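Local coordinates for protein gamma-glutamylcyclotransferase (Homo sapiens, PDB 3CRY) that catalyses the release of 5-oxoproline from gamma-glutamyl dipeptides, works as a homodimer and may have a significant role in glutathione homeostasis, at residues W64-A69 / A133-Y139; G23-L27 / Y139-I143; E78-W84 / N150-Y156; L94-V100 / C122-L126. The protein carries 1 engineered substitution. All coordinates share one frame; numbering follows the deposited sequence.

How the contacts relate
Contacts 1, 2 and 3 are buried, whereas contact 4 is only partly so and lies where the second subunit comes close. Contacts 1 and 2 share Y139 and the start of helix 137-149; they wrap two walls of one pocket around the same acetate. Contact 3, centred about 12 Å from contact 2, joins it through L26 O and N150 ND2, and brings the next helix, 154-161, onto the larger sheet. Their chemistry follows their place: an aromatic pair and hydrogen bonds between hydroxyls and backbone in contact 1, an anion site beside aliphatic packing in contact 2, mainly apolar packing in contact 3, and a salt bridge beside the active-site position in contact 4.

Contact 1 of 4, residues W64-A69 / A133-Y139; sequences WHGGIA and APPSPQY. With ACT (acetate ion), chain C.
Y139 turns the edge of its ring to the indole face of W64, an edge-to-face pair with the planes at 56° and Y139 CD1 standing 3.3 Å from W64 CD2. Because CG of Y139 is anti to the backbone N (chi1 -171°), the ring leaves the first turn of helix 137-149 and runs past W64 to the start of strand 68-74. There I68 lays its CG2 methyl over a face of the tyrosine, 4.2 Å from the ring centroid, as a CH-pi contact. With a serine in place of W64, the CD1 edge of Y139 would probably lose its flat wall, setting the ring freer to swing.

The polar bonds form a second group. A69 N donates to Y139 OH (2.9 Å, 159°), arriving near the ring plane. S136 works in two directions: its OG gives a hydrogen bond to W64 O at 2.8 Å and accepts one from Y139 N at 3.1 Å, the N-cap of the helix. G67 N donates to P134 O at 2.9 Å, and water 1 links G67 O to S136 N. A CB on G67 would run into A133 O.

The A69 N-H and the ring packing thus hold the Y139 hydroxyl at the bound acetate, to which it makes a very short hydrogen bond, consistent with its inferred role in binding substrate.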
loop_
_atom_site.group_PDB
_atom_site.type_symbol
_atom_site.label_atom_id
_atom_site.label_comp_id
_atom_site.label_asym_id
_atom_site.label_seq_id
_atom_site.Cartn_x
_atom_site.Cartn_y
_atom_site.Cartn_z
ATOM N N TRP A 64 12.606 -13.282 13.389
ATOM C CA TRP A 64 13.517 -12.203 13.763
ATOM C C TRP A 64 13.461 -11.793 15.247
ATOM O O TRP A 64 14.393 -11.173 15.751
ATOM C CB TRP A 64 13.252 -10.993 12.865
ATOM C CG TRP A 64 13.583 -11.274 11.407
ATOM C CD1 TRP A 64 12.695 -11.392 10.359
ATOM C CD2 TRP A 64 14.887 -11.464 10.847
ATOM N NE1 TRP A 64 13.376 -11.632 9.186
ATOM C CE2 TRP A 64 14.722 -11.677 9.457
ATOM C CE3 TRP A 64 16.186 -11.458 11.383
ATOM C CZ2 TRP A 64 15.807 -11.894 8.603
ATOM C CZ3 TRP A 64 17.274 -11.666 10.531
ATOM C CH2 TRP A 64 17.080 -11.881 9.159
ATOM N N HIS A 65 12.371 -12.112 15.933
ATOM C CA HIS A 65 12.256 -11.780 17.360
ATOM C C HIS A 65 12.347 -10.264 17.683
ATOM O O HIS A 65 12.919 -9.848 18.703
ATOM C CB HIS A 65 13.277 -12.608 18.176
ATOM C CG HIS A 65 13.118 -14.093 18.007
ATOM N ND1 HIS A 65 12.060 -14.787 18.545
ATOM C CD2 HIS A 65 13.875 -15.011 17.355
ATOM C CE1 HIS A 65 12.167 -16.069 18.232
ATOM N NE2 HIS A 65 13.267 -16.232 17.520
ATOM N N GLY A 66 11.771 -9.450 16.804
ATOM C CA GLY A 66 11.705 -8.000 16.994
ATOM C C GLY A 66 10.858 -7.401 15.887
ATOM O O GLY A 66 10.350 -8.137 15.028
ATOM N N GLY A 67 10.721 -6.082 15.900
ATOM C CA GLY A 67 9.952 -5.367 14.853
ATOM C C GLY A 67 10.618 -5.573 13.506
ATOM O O GLY A 67 11.855 -5.600 13.400
ATOM N N ILE A 68 9.812 -5.738 12.462
ATOM C CA ILE A 68 10.392 -5.859 11.107
ATOM C C ILE A 68 10.076 -4.593 10.289
ATOM O O ILE A 68 9.264 -3.734 10.719
ATOM C CB ILE A 68 10.002 -7.172 10.394
ATOM C CG1 ILE A 68 8.483 -7.302 10.251
ATOM C CG2 ILE A 68 10.602 -8.408 11.156
ATOM C CD1 ILE A 68 8.050 -8.580 9.480
ATOM N N ALA A 69 10.766 -4.436 9.160
ATOM C CA ALA A 69 10.795 -3.141 8.494
ATOM C C ALA A 69 9.497 -2.822 7.768
ATOM O O ALA A 69 8.901 -3.694 7.141
ATOM C CB ALA A 69 11.968 -3.070 7.497
ATOM N N ALA A 133 7.721 -1.155 16.966
ATOM C CA ALA A 133 8.571 -1.917 17.899
ATOM C C ALA A 133 9.977 -2.045 17.330
ATOM O O ALA A 133 10.141 -2.295 16.125
ATOM C CB ALA A 133 7.997 -3.289 18.189
ATOM N N PRO A 134 10.997 -1.896 18.200
ATOM C CA PRO A 134 12.377 -1.950 17.705
ATOM C C PRO A 134 12.785 -3.302 17.111
ATOM O O PRO A 134 12.317 -4.359 17.572
ATOM C CB PRO A 134 13.239 -1.629 18.938
ATOM C CG PRO A 134 12.312 -1.271 20.034
ATOM C CD PRO A 134 10.905 -1.644 19.654
ATOM N N PRO A 135 13.694 -3.272 16.113
ATOM C CA PRO A 135 14.169 -4.522 15.524
ATOM C C PRO A 135 15.120 -5.255 16.476
ATOM O O PRO A 135 15.717 -4.624 17.370
ATOM C CB PRO A 135 14.959 -4.053 14.287
ATOM C CG PRO A 135 15.470 -2.650 14.681
ATOM C CD PRO A 135 14.336 -2.076 15.513
ATOM N N SER A 136 15.242 -6.566 16.294
ATOM C CA SER A 136 16.282 -7.331 17.015
ATOM C C SER A 136 17.698 -6.938 16.545
ATOM O O SER A 136 17.882 -6.444 15.429
ATOM C CB SER A 136 16.076 -8.837 16.825
ATOM O OG SER A 136 16.321 -9.172 15.464
ATOM N N PRO A 137 18.715 -7.148 17.402
ATOM C CA PRO A 137 20.077 -6.922 16.913
ATOM C C PRO A 137 20.412 -7.696 15.634
ATOM O O PRO A 137 21.068 -7.147 14.736
ATOM C CB PRO A 137 20.961 -7.359 18.104
ATOM C CG PRO A 137 20.071 -7.065 19.325
ATOM C CD PRO A 137 18.673 -7.477 18.844
ATOM N N GLN A 138 19.959 -8.941 15.538
ATOM C CA GLN A 138 20.227 -9.766 14.359
ATOM C C GLN A 138 19.627 -9.170 13.078
ATOM O O GLN A 138 20.303 -9.076 12.033
ATOM C CB GLN A 138 19.761 -11.200 14.613
ATOM C CG GLN A 138 20.480 -11.864 15.838
ATOM C CD GLN A 138 19.753 -11.617 17.177
ATOM O OE1 GLN A 138 18.931 -10.720 17.285
ATOM N NE2 GLN A 138 20.041 -12.455 18.190
ATOM N N TYR A 139 18.387 -8.714 13.176
ATOM C CA TYR A 139 17.731 -8.100 12.015
ATOM C C TYR A 139 18.416 -6.793 11.624
ATOM O O TYR A 139 18.700 -6.563 10.439
ATOM C CB TYR A 139 16.259 -7.882 12.338
ATOM C CG TYR A 139 15.377 -7.446 11.197
ATOM C CD1 TYR A 139 15.142 -8.285 10.102
ATOM C CD2 TYR A 139 14.704 -6.213 11.265
ATOM C CE1 TYR A 139 14.276 -7.897 9.075
ATOM C CE2 TYR A 139 13.849 -5.807 10.245
ATOM C CZ TYR A 139 13.635 -6.671 9.149
ATOM O OH TYR A 139 12.780 -6.293 8.124
HETATM C C ACT C . 11.774 -7.933 5.323
HETATM O O ACT C . 12.781 -7.513 5.950
HETATM O OXT ACT C . 11.897 -8.002 4.067
HETATM C CH3 ACT C . 10.488 -8.333 6.007
HETATM O O HOH W 1 13.549 -7.677 14.234
#

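Contact 2 of 4, residues G23-L27 / Y139-I143; sequences GSNLL and YKKII. With ACT (acetate ion), chain C.
One oxygen of the bound acetate, atom O, is gripped by three donors from both segments: S24 N at 3.0 Å, S24 OG at 2.9 Å and Y139 OH in a very short bond of 2.5 Å. The first two come from the YGSN loop of the gamma-glutamylcyclotransferase fold, which follows strand 16-21 and takes a single 3-10 turn before helix 28-34. S24 OG sits between its backbone N and carbonyl carbon (chi1 61°), and this puts the hydroxyl on the same oxygen as its own N-H. The acetate probably comes from the crystallisation liquor, but it marks a site whose walls, G23, S24 and Y139, are inferred to bind substrate. A CB on G23 would clash with the acetate O and sit tight against Y139 OH, so the glycine lets the anion come close on this side.

Away from the anion the contact is apolar. S24 CB packs 3.6 Å from Y139 CE1, and the CG2 branch of I142 comes up to both the CB and the carbonyl oxygen of S24. L27 and I142 cross at about a right angle, CD2 of L27 lying 3.9 Å from CD1 of I142. L26 brings CD1 beside CG2 of I143, at 4.0 Å. The other branch of I143 turns to G23 and Y139: its CG1 presses to 3.5 Å from the carbonyl carbon of G23, while its CD1 lies over a face of the Y139 ring, offset toward the rim.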
loop_
_atom_site.group_PDB
_atom_site.type_symbol
_atom_site.label_atom_id
_atom_site.label_comp_id
_atom_site.label_asym_id
_atom_site.label_seq_id
_atom_site.Cartn_x
_atom_site.Cartn_y
_atom_site.Cartn_z
ATOM N N GLY A 23 14.593 -3.522 3.662
ATOM C CA GLY A 23 14.791 -4.240 4.931
ATOM C C GLY A 23 15.839 -5.333 4.769
ATOM O O GLY A 23 16.899 -5.073 4.178
ATOM N N SER A 24 15.555 -6.550 5.259
ATOM C CA SER A 24 16.581 -7.622 5.252
ATOM C C SER A 24 16.908 -8.068 3.832
ATOM O O SER A 24 17.971 -8.663 3.604
ATOM C CB SER A 24 16.160 -8.832 6.103
ATOM O OG SER A 24 14.967 -9.389 5.581
ATOM N N ASN A 25 16.004 -7.790 2.884
ATOM C CA ASN A 25 16.313 -8.066 1.465
ATOM C C ASN A 25 17.344 -7.102 0.824
ATOM O O ASN A 25 17.673 -7.240 -0.354
ATOM C CB ASN A 25 15.038 -8.188 0.606
ATOM C CG ASN A 25 14.304 -9.527 0.815
ATOM O OD1 ASN A 25 14.894 -10.539 1.239
ATOM N ND2 ASN A 25 13.014 -9.530 0.510
ATOM N N LEU A 26 17.862 -6.146 1.600
ATOM C CA LEU A 26 19.053 -5.398 1.187
ATOM C C LEU A 26 20.287 -6.301 1.044
ATOM O O LEU A 26 21.205 -5.967 0.276
ATOM C CB LEU A 26 19.390 -4.303 2.211
ATOM C CG LEU A 26 18.447 -3.108 2.278
ATOM C CD1 LEU A 26 18.845 -2.225 3.479
ATOM C CD2 LEU A 26 18.449 -2.307 0.953
ATOM N N LEU A 27 20.318 -7.419 1.784
ATOM C CA LEU A 27 21.483 -8.316 1.785
ATOM C C LEU A 27 21.344 -9.425 0.740
ATOM O O LEU A 27 20.369 -10.173 0.734
ATOM C CB LEU A 27 21.697 -8.935 3.173
ATOM C CG LEU A 27 22.995 -9.746 3.293
ATOM C CD1 LEU A 27 24.241 -8.844 3.187
ATOM C CD2 LEU A 27 22.983 -10.528 4.604
ATOM N N TYR A 139 18.387 -8.714 13.176
ATOM C CA TYR A 139 17.731 -8.100 12.015
ATOM C C TYR A 139 18.416 -6.793 11.624
ATOM O O TYR A 139 18.700 -6.563 10.439
ATOM C CB TYR A 139 16.259 -7.882 12.338
ATOM C CG TYR A 139 15.377 -7.446 11.197
ATOM C CD1 TYR A 139 15.142 -8.285 10.102
ATOM C CD2 TYR A 139 14.704 -6.213 11.265
ATOM C CE1 TYR A 139 14.276 -7.897 9.075
ATOM C CE2 TYR A 139 13.849 -5.807 10.245
ATOM C CZ TYR A 139 13.635 -6.671 9.149
ATOM O OH TYR A 139 12.780 -6.293 8.124
ATOM N N LYS A 140 18.723 -5.947 12.605
ATOM C CA LYS A 140 19.498 -4.731 12.334
ATOM C C LYS A 140 20.828 -5.056 11.637
ATOM O O LYS A 140 21.208 -4.388 10.668
ATOM C CB LYS A 140 19.713 -3.936 13.640
ATOM C CG LYS A 140 20.570 -2.720 13.417
ATOM C CD LYS A 140 20.868 -1.934 14.682
ATOM C CE LYS A 140 21.879 -0.832 14.345
ATOM N NZ LYS A 140 22.265 -0.024 15.545
ATOM N N LYS A 141 21.551 -6.054 12.150
ATOM C CA LYS A 141 22.839 -6.423 11.588
ATOM C C LYS A 141 22.715 -6.783 10.112
ATOM O O LYS A 141 23.492 -6.304 9.284
ATOM C CB LYS A 141 23.473 -7.559 12.388
ATOM C CG LYS A 141 24.150 -7.085 13.671
ATOM C CD LYS A 141 24.726 -8.251 14.475
ATOM C CE LYS A 141 25.586 -7.765 15.631
ATOM N NZ LYS A 141 24.766 -7.427 16.807
ATOM N N ILE A 142 21.729 -7.614 9.788
ATOM C CA ILE A 142 21.504 -8.018 8.379
ATOM C C ILE A 142 21.221 -6.797 7.482
ATOM O O ILE A 142 21.800 -6.656 6.402
ATOM C CB ILE A 142 20.393 -9.080 8.280
ATOM C CG1 ILE A 142 20.826 -10.382 8.969
ATOM C CG2 ILE A 142 19.969 -9.329 6.820
ATOM C CD1 ILE A 142 21.930 -11.150 8.289
ATOM N N ILE A 143 20.368 -5.892 7.963
ATOM C CA ILE A 143 20.067 -4.650 7.235
ATOM C C ILE A 143 21.324 -3.813 7.016
ATOM O O ILE A 143 21.580 -3.344 5.904
ATOM C CB ILE A 143 18.947 -3.858 7.970
ATOM C CG1 ILE A 143 17.609 -4.579 7.736
ATOM C CG2 ILE A 143 18.845 -2.390 7.486
ATOM C CD1 ILE A 143 16.453 -4.058 8.588
HETATM C C ACT C . 11.774 -7.933 5.323
HETATM O O ACT C . 12.781 -7.513 5.950
HETATM O OXT ACT C . 11.897 -8.002 4.067
HETATM C CH3 ACT C . 10.488 -8.333 6.007
#

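Contact 3 of 4, residues E78-W84 / N150-Y156; sequences EVWGVVW and NGLPLEY
W80 meets P153 with a face of its indole and Y156 with its CB and the CD1 edge. P153 sets its CG-CD edge on the indole face, CG 3.5 Å from the centroid of the six-membered ring and only 6° off the normal, a CH-pi contact. Y156 instead takes the base of the side chain. W80 CB stands over the centre of the tyrosine ring, 3.7 Å from its centroid, and Y156 CD1 meets the indole edge at W80 CD1, 3.6 Å away, with the two ring planes at an oblique 57°. The tyrosine CG, anti to its backbone N (chi1 -172°), sends the ring back from helix 154-161 across the strand backbone at W80. Its hydroxyl is tied in by water 2, which lies in the ring plane, accepts from Y156 OH and donates to W80 O. Next to CD1 on the pyrrole ring, W80 NE1 donates to E78 OE2 at 3.2 Å from above the carboxylate plane; that oxygen also pairs with R45.

L152 fills the next position, its CD2 near W80 O and its CD1 3.8 Å from V82 CG2. The same V82 methyl meets N150 CB at 3.6 Å. N150 ND2 approaches W84, amide and ring nearly perpendicular, but hydrogen-bonds to L26 O and T28 OG1, while W84 NE1 goes to N25 O.

The linker between helices 137-149 and 154-161 is thereby laid against strand 77-87, which runs between strands 16-21 and 39-46 in the five-stranded antiparallel sheet.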
loop_
_atom_site.group_PDB
_atom_site.type_symbol
_atom_site.label_atom_id
_atom_site.label_comp_id
_atom_site.label_asym_id
_atom_site.label_seq_id
_atom_site.Cartn_x
_atom_site.Cartn_y
_atom_site.Cartn_z
ATOM N N GLU A 78 13.058 10.385 3.454
ATOM C CA GLU A 78 13.388 9.514 2.332
ATOM C C GLU A 78 13.850 8.158 2.840
ATOM O O GLU A 78 14.263 8.035 3.999
ATOM C CB GLU A 78 14.451 10.136 1.411
ATOM C CG GLU A 78 15.780 10.354 2.093
ATOM C CD GLU A 78 16.684 11.321 1.330
ATOM O OE1 GLU A 78 16.188 12.356 0.797
ATOM O OE2 GLU A 78 17.898 11.040 1.274
ATOM N N VAL A 79 13.737 7.159 1.969
ATOM C CA VAL A 79 14.198 5.802 2.252
ATOM C C VAL A 79 15.072 5.354 1.076
ATOM O O VAL A 79 14.630 5.430 -0.082
ATOM C CB VAL A 79 12.990 4.830 2.414
ATOM C CG1 VAL A 79 13.453 3.371 2.456
ATOM C CG2 VAL A 79 12.208 5.160 3.674
ATOM N N TRP A 80 16.296 4.905 1.366
ATOM C CA TRP A 80 17.156 4.315 0.334
ATOM C C TRP A 80 17.031 2.801 0.349
ATOM O O TRP A 80 16.857 2.191 1.409
ATOM C CB TRP A 80 18.615 4.703 0.558
ATOM C CG TRP A 80 18.926 6.125 0.125
ATOM C CD1 TRP A 80 18.817 7.260 0.881
ATOM C CD2 TRP A 80 19.402 6.536 -1.158
ATOM N NE1 TRP A 80 19.209 8.361 0.145
ATOM C CE2 TRP A 80 19.568 7.941 -1.113
ATOM C CE3 TRP A 80 19.710 5.856 -2.346
ATOM C CZ2 TRP A 80 20.024 8.677 -2.216
ATOM C CZ3 TRP A 80 20.161 6.605 -3.455
ATOM C CH2 TRP A 80 20.319 7.995 -3.362
ATOM N N GLY A 81 17.159 2.191 -0.824
ATOM C CA GLY A 81 17.074 0.749 -0.895
ATOM C C GLY A 81 17.768 0.211 -2.133
ATOM O O GLY A 81 18.435 0.950 -2.864
ATOM N N VAL A 82 17.585 -1.088 -2.347
ATOM C CA VAL A 82 18.177 -1.811 -3.479
ATOM C C VAL A 82 17.045 -2.261 -4.389
ATOM O O VAL A 82 16.060 -2.850 -3.914
ATOM C CB VAL A 82 18.976 -3.076 -3.027
ATOM C CG1 VAL A 82 19.314 -3.986 -4.248
ATOM C CG2 VAL A 82 20.253 -2.653 -2.279
ATOM N N VAL A 83 17.203 -1.980 -5.680
ATOM C CA VAL A 83 16.294 -2.486 -6.712
ATOM C C VAL A 83 16.858 -3.806 -7.237
ATOM O O VAL A 83 18.014 -3.863 -7.717
ATOM C CB VAL A 83 16.069 -1.465 -7.861
ATOM C CG1 VAL A 83 15.152 -2.055 -8.900
ATOM C CG2 VAL A 83 15.468 -0.138 -7.294
ATOM N N TRP A 84 16.033 -4.852 -7.138
ATOM C CA TRP A 84 16.343 -6.184 -7.662
ATOM C C TRP A 84 15.551 -6.482 -8.932
ATOM O O TRP A 84 14.352 -6.203 -9.001
ATOM C CB TRP A 84 16.002 -7.268 -6.624
ATOM C CG TRP A 84 16.791 -7.165 -5.342
ATOM C CD1 TRP A 84 16.379 -6.584 -4.177
ATOM C CD2 TRP A 84 18.125 -7.645 -5.106
ATOM N NE1 TRP A 84 17.372 -6.667 -3.226
ATOM C CE2 TRP A 84 18.455 -7.316 -3.766
ATOM C CE3 TRP A 84 19.068 -8.339 -5.894
ATOM C CZ2 TRP A 84 19.711 -7.643 -3.185
ATOM C CZ3 TRP A 84 20.317 -8.661 -5.321
ATOM C CH2 TRP A 84 20.624 -8.303 -3.974
ATOM N N ASN A 150 25.794 -3.449 -0.787
ATOM C CA ASN A 150 25.181 -2.999 -2.028
ATOM C C ASN A 150 25.305 -1.499 -2.315
ATOM O O ASN A 150 24.665 -0.982 -3.220
ATOM C CB ASN A 150 23.746 -3.556 -2.145
ATOM C CG ASN A 150 23.729 -5.033 -2.527
ATOM O OD1 ASN A 150 24.461 -5.472 -3.428
ATOM N ND2 ASN A 150 22.921 -5.819 -1.827
ATOM N N GLY A 151 26.134 -0.810 -1.537
ATOM C CA GLY A 151 26.527 0.571 -1.845
ATOM C C GLY A 151 25.485 1.658 -1.607
ATOM O O GLY A 151 25.429 2.625 -2.370
ATOM N N LEU A 152 24.662 1.536 -0.557
ATOM C CA LEU A 152 23.766 2.658 -0.216
ATOM C C LEU A 152 24.624 3.851 0.254
ATOM O O LEU A 152 25.746 3.652 0.733
ATOM C CB LEU A 152 22.750 2.242 0.859
ATOM C CG LEU A 152 21.443 1.606 0.376
ATOM C CD1 LEU A 152 21.606 0.451 -0.559
ATOM C CD2 LEU A 152 20.582 1.228 1.563
ATOM N N PRO A 153 24.118 5.096 0.096
ATOM C CA PRO A 153 24.923 6.264 0.510
ATOM C C PRO A 153 25.424 6.164 1.951
ATOM O O PRO A 153 24.704 5.703 2.844
ATOM C CB PRO A 153 23.955 7.451 0.302
ATOM C CG PRO A 153 23.079 6.970 -0.861
ATOM C CD PRO A 153 22.823 5.509 -0.480
ATOM N N LEU A 154 26.669 6.584 2.183
ATOM C CA LEU A 154 27.270 6.368 3.497
ATOM C C LEU A 154 26.494 7.076 4.601
ATOM O O LEU A 154 26.429 6.576 5.727
ATOM C CB LEU A 154 28.769 6.762 3.506
ATOM C CG LEU A 154 29.662 6.019 2.486
ATOM C CD1 LEU A 154 30.876 6.857 2.126
ATOM C CD2 LEU A 154 30.114 4.630 2.960
ATOM N N GLU A 155 25.894 8.226 4.296
ATOM C CA GLU A 155 25.120 8.915 5.318
ATOM C C GLU A 155 23.818 8.181 5.651
ATOM O O GLU A 155 23.361 8.210 6.801
ATOM C CB GLU A 155 24.872 10.384 4.989
ATOM C CG GLU A 155 24.245 11.157 6.154
ATOM C CD GLU A 155 24.685 10.674 7.556
ATOM O OE1 GLU A 155 23.783 10.315 8.357
ATOM O OE2 GLU A 155 25.913 10.666 7.870
ATOM N N TYR A 156 23.241 7.486 4.667
ATOM C CA TYR A 156 22.083 6.644 4.972
ATOM C C TYR A 156 22.509 5.440 5.810
ATOM O O TYR A 156 21.796 5.039 6.728
ATOM C CB TYR A 156 21.331 6.220 3.705
ATOM C CG TYR A 156 20.018 5.521 4.008
ATOM C CD1 TYR A 156 18.868 6.260 4.350
ATOM C CD2 TYR A 156 19.920 4.127 3.957
ATOM C CE1 TYR A 156 17.677 5.643 4.634
ATOM C CE2 TYR A 156 18.713 3.482 4.241
ATOM C CZ TYR A 156 17.583 4.256 4.574
ATOM O OH TYR A 156 16.382 3.665 4.878
HETATM O O HOH W 2 16.519 1.103 3.973
#

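Contact 4 of 4, residues L94-V100 / C122-L126. Engineered in segment 94-100: Q98 (natural residue Glu).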
loop_
_atom_site.group_PDB
_atom_site.type_symbol
_atom_site.label_atom_id
_atom_site.label_comp_id
_atom_site.label_asym_id
_atom_site.label_seq_id
_atom_site.Cartn_x
_atom_site.Cartn_y
_atom_site.Cartn_z
ATOM N N LEU A 94 7.196 -14.204 -4.030
ATOM C CA LEU A 94 7.623 -13.035 -3.254
ATOM C C LEU A 94 6.489 -12.551 -2.352
ATOM O O LEU A 94 6.702 -12.258 -1.174
ATOM C CB LEU A 94 8.100 -11.927 -4.198
ATOM C CG LEU A 94 8.859 -10.743 -3.584
ATOM C CD1 LEU A 94 10.078 -11.190 -2.741
ATOM C CD2 LEU A 94 9.250 -9.742 -4.674
ATOM N N ASP A 95 5.271 -12.510 -2.904
ATOM C CA ASP A 95 4.075 -12.187 -2.124
ATOM C C ASP A 95 3.911 -13.115 -0.923
ATOM O O ASP A 95 3.659 -12.655 0.196
ATOM C CB ASP A 95 2.807 -12.244 -2.999
ATOM C CG ASP A 95 2.731 -11.123 -4.039
ATOM O OD1 ASP A 95 3.617 -10.227 -4.101
ATOM O OD2 ASP A 95 1.742 -11.145 -4.821
ATOM N N GLU A 96 4.048 -14.423 -1.157
ATOM C CA GLU A 96 3.914 -15.422 -0.102
ATOM C C GLU A 96 4.941 -15.209 1.006
ATOM O O GLU A 96 4.639 -15.339 2.197
ATOM C CB GLU A 96 4.031 -16.830 -0.694
ATOM C CG GLU A 96 2.684 -17.499 -0.906
ATOM C CD GLU A 96 2.157 -18.119 0.364
ATOM O OE1 GLU A 96 2.978 -18.708 1.096
ATOM O OE2 GLU A 96 0.942 -18.029 0.645
ATOM N N GLN A 97 6.161 -14.870 0.607
ATOM C CA GLN A 97 7.232 -14.594 1.570
ATOM C C GLN A 97 6.914 -13.446 2.519
ATOM O O GLN A 97 7.332 -13.454 3.685
ATOM C CB GLN A 97 8.521 -14.293 0.828
ATOM C CG GLN A 97 9.053 -15.500 0.046
ATOM C CD GLN A 97 10.160 -15.127 -0.896
ATOM O OE1 GLN A 97 11.005 -14.295 -0.570
ATOM N NE2 GLN A 97 10.158 -15.723 -2.084
ATOM N N GLN A 98 6.163 -12.463 2.022
ATOM C CA GLN A 98 5.834 -11.271 2.790
ATOM C C GLN A 98 4.509 -11.414 3.554
ATOM O O GLN A 98 4.032 -10.441 4.165
ATOM C CB GLN A 98 5.767 -10.045 1.874
ATOM C CG GLN A 98 7.049 -9.752 1.105
ATOM C CD GLN A 98 8.172 -9.297 2.007
ATOM O OE1 GLN A 98 7.948 -8.614 3.013
ATOM N NE2 GLN A 98 9.394 -9.648 1.646
ATOM N N GLY A 99 3.912 -12.609 3.511
ATOM C CA GLY A 99 2.705 -12.891 4.303
ATOM C C GLY A 99 1.523 -11.997 3.921
ATOM O O GLY A 99 0.715 -11.599 4.774
ATOM N N VAL A 100 1.431 -11.674 2.638
ATOM C CA VAL A 100 0.336 -10.817 2.150
ATOM C C VAL A 100 -1.013 -11.442 2.527
ATOM O O VAL A 100 -1.924 -10.757 2.998
ATOM C CB VAL A 100 0.429 -10.550 0.615
ATOM C CG1 VAL A 100 -0.826 -9.811 0.095
ATOM C CG2 VAL A 100 1.668 -9.756 0.273
ATOM N N CYS A 122 8.758 0.369 -9.415
ATOM C CA CYS A 122 9.053 -0.879 -8.701
ATOM C C CYS A 122 7.882 -1.461 -7.911
ATOM O O CYS A 122 7.047 -0.721 -7.405
ATOM C CB CYS A 122 10.174 -0.649 -7.679
ATOM S SG CYS A 122 11.756 -0.174 -8.382
ATOM N N ARG A 123 7.865 -2.783 -7.787
ATOM C CA ARG A 123 7.026 -3.456 -6.782
ATOM C C ARG A 123 7.724 -3.355 -5.415
ATOM O O ARG A 123 8.951 -3.450 -5.323
ATOM C CB ARG A 123 6.845 -4.924 -7.178
ATOM C CG ARG A 123 5.817 -5.745 -6.356
ATOM C CD ARG A 123 5.806 -7.196 -6.851
ATOM N NE ARG A 123 4.654 -7.987 -6.375
ATOM C CZ ARG A 123 3.439 -7.962 -6.945
ATOM N NH1 ARG A 123 3.189 -7.174 -7.987
ATOM N NH2 ARG A 123 2.456 -8.718 -6.460
ATOM N N SER A 124 6.943 -3.121 -4.363
ATOM C CA SER A 124 7.445 -3.201 -2.988
ATOM C C SER A 124 6.303 -3.639 -2.076
ATOM O O SER A 124 5.262 -4.127 -2.570
ATOM C CB SER A 124 8.058 -1.848 -2.538
ATOM O OG SER A 124 8.948 -2.045 -1.434
ATOM N N TYR A 125 6.499 -3.473 -0.761
ATOM C CA TYR A 125 5.587 -3.953 0.290
ATOM C C TYR A 125 5.647 -3.006 1.453
ATOM O O TYR A 125 6.715 -2.463 1.749
ATOM C CB TYR A 125 6.010 -5.342 0.797
ATOM C CG TYR A 125 5.986 -6.384 -0.302
ATOM C CD1 TYR A 125 4.825 -7.118 -0.556
ATOM C CD2 TYR A 125 7.111 -6.600 -1.108
ATOM C CE1 TYR A 125 4.787 -8.069 -1.583
ATOM C CE2 TYR A 125 7.082 -7.546 -2.138
ATOM C CZ TYR A 125 5.913 -8.267 -2.362
ATOM O OH TYR A 125 5.891 -9.185 -3.374
ATOM N N LEU A 126 4.499 -2.804 2.107
ATOM C CA LEU A 126 4.503 -2.143 3.416
ATOM C C LEU A 126 3.375 -2.649 4.320
ATOM O O LEU A 126 2.421 -3.286 3.839
ATOM C CB LEU A 126 4.493 -0.615 3.248
ATOM C CG LEU A 126 3.294 -0.005 2.486
ATOM C CD1 LEU A 126 1.987 -0.050 3.267
ATOM C CD2 LEU A 126 3.641 1.449 2.094
#
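Y125 presents one ring face to Q98 and its hydroxyl end to D95. Q98 is an engineered replacement of the natural glutamate, the position of the proton acceptor; its CG stands over the centre of the tyrosine ring, 3.6 Å from the centroid and 3° off the normal. A bend at chi2 carries the amide onward, its plane 25° from that of the ring. V100 CG2 and L94 pack at the rim.

D95 crosses Y125 at about a right angle, its carboxylate turned 81° from the ring, and OD1 accepts from Y125 OH at 2.6 Å, met nearly along the C-O bond. Against R123 the same carboxylate lies almost coplanar. R123 NH2 lies in a fork, 3.0 Å from both D95 OD1 and D95 OD2, each oxygen using its syn lone pair. If D95 were an alanine, R123 would probably lose its charge partner in helix 91-97 and the Y125 hydroxyl its acceptor, letting the ring shift under Q98.

OD1 accepts from two donors, Y125 OH and R123 NH2. D95 thus ties Y125 to R123, whose NH2 also salt-bridges E109 of the second subunit; this probably helps fix the ring that packs on engineered Q98.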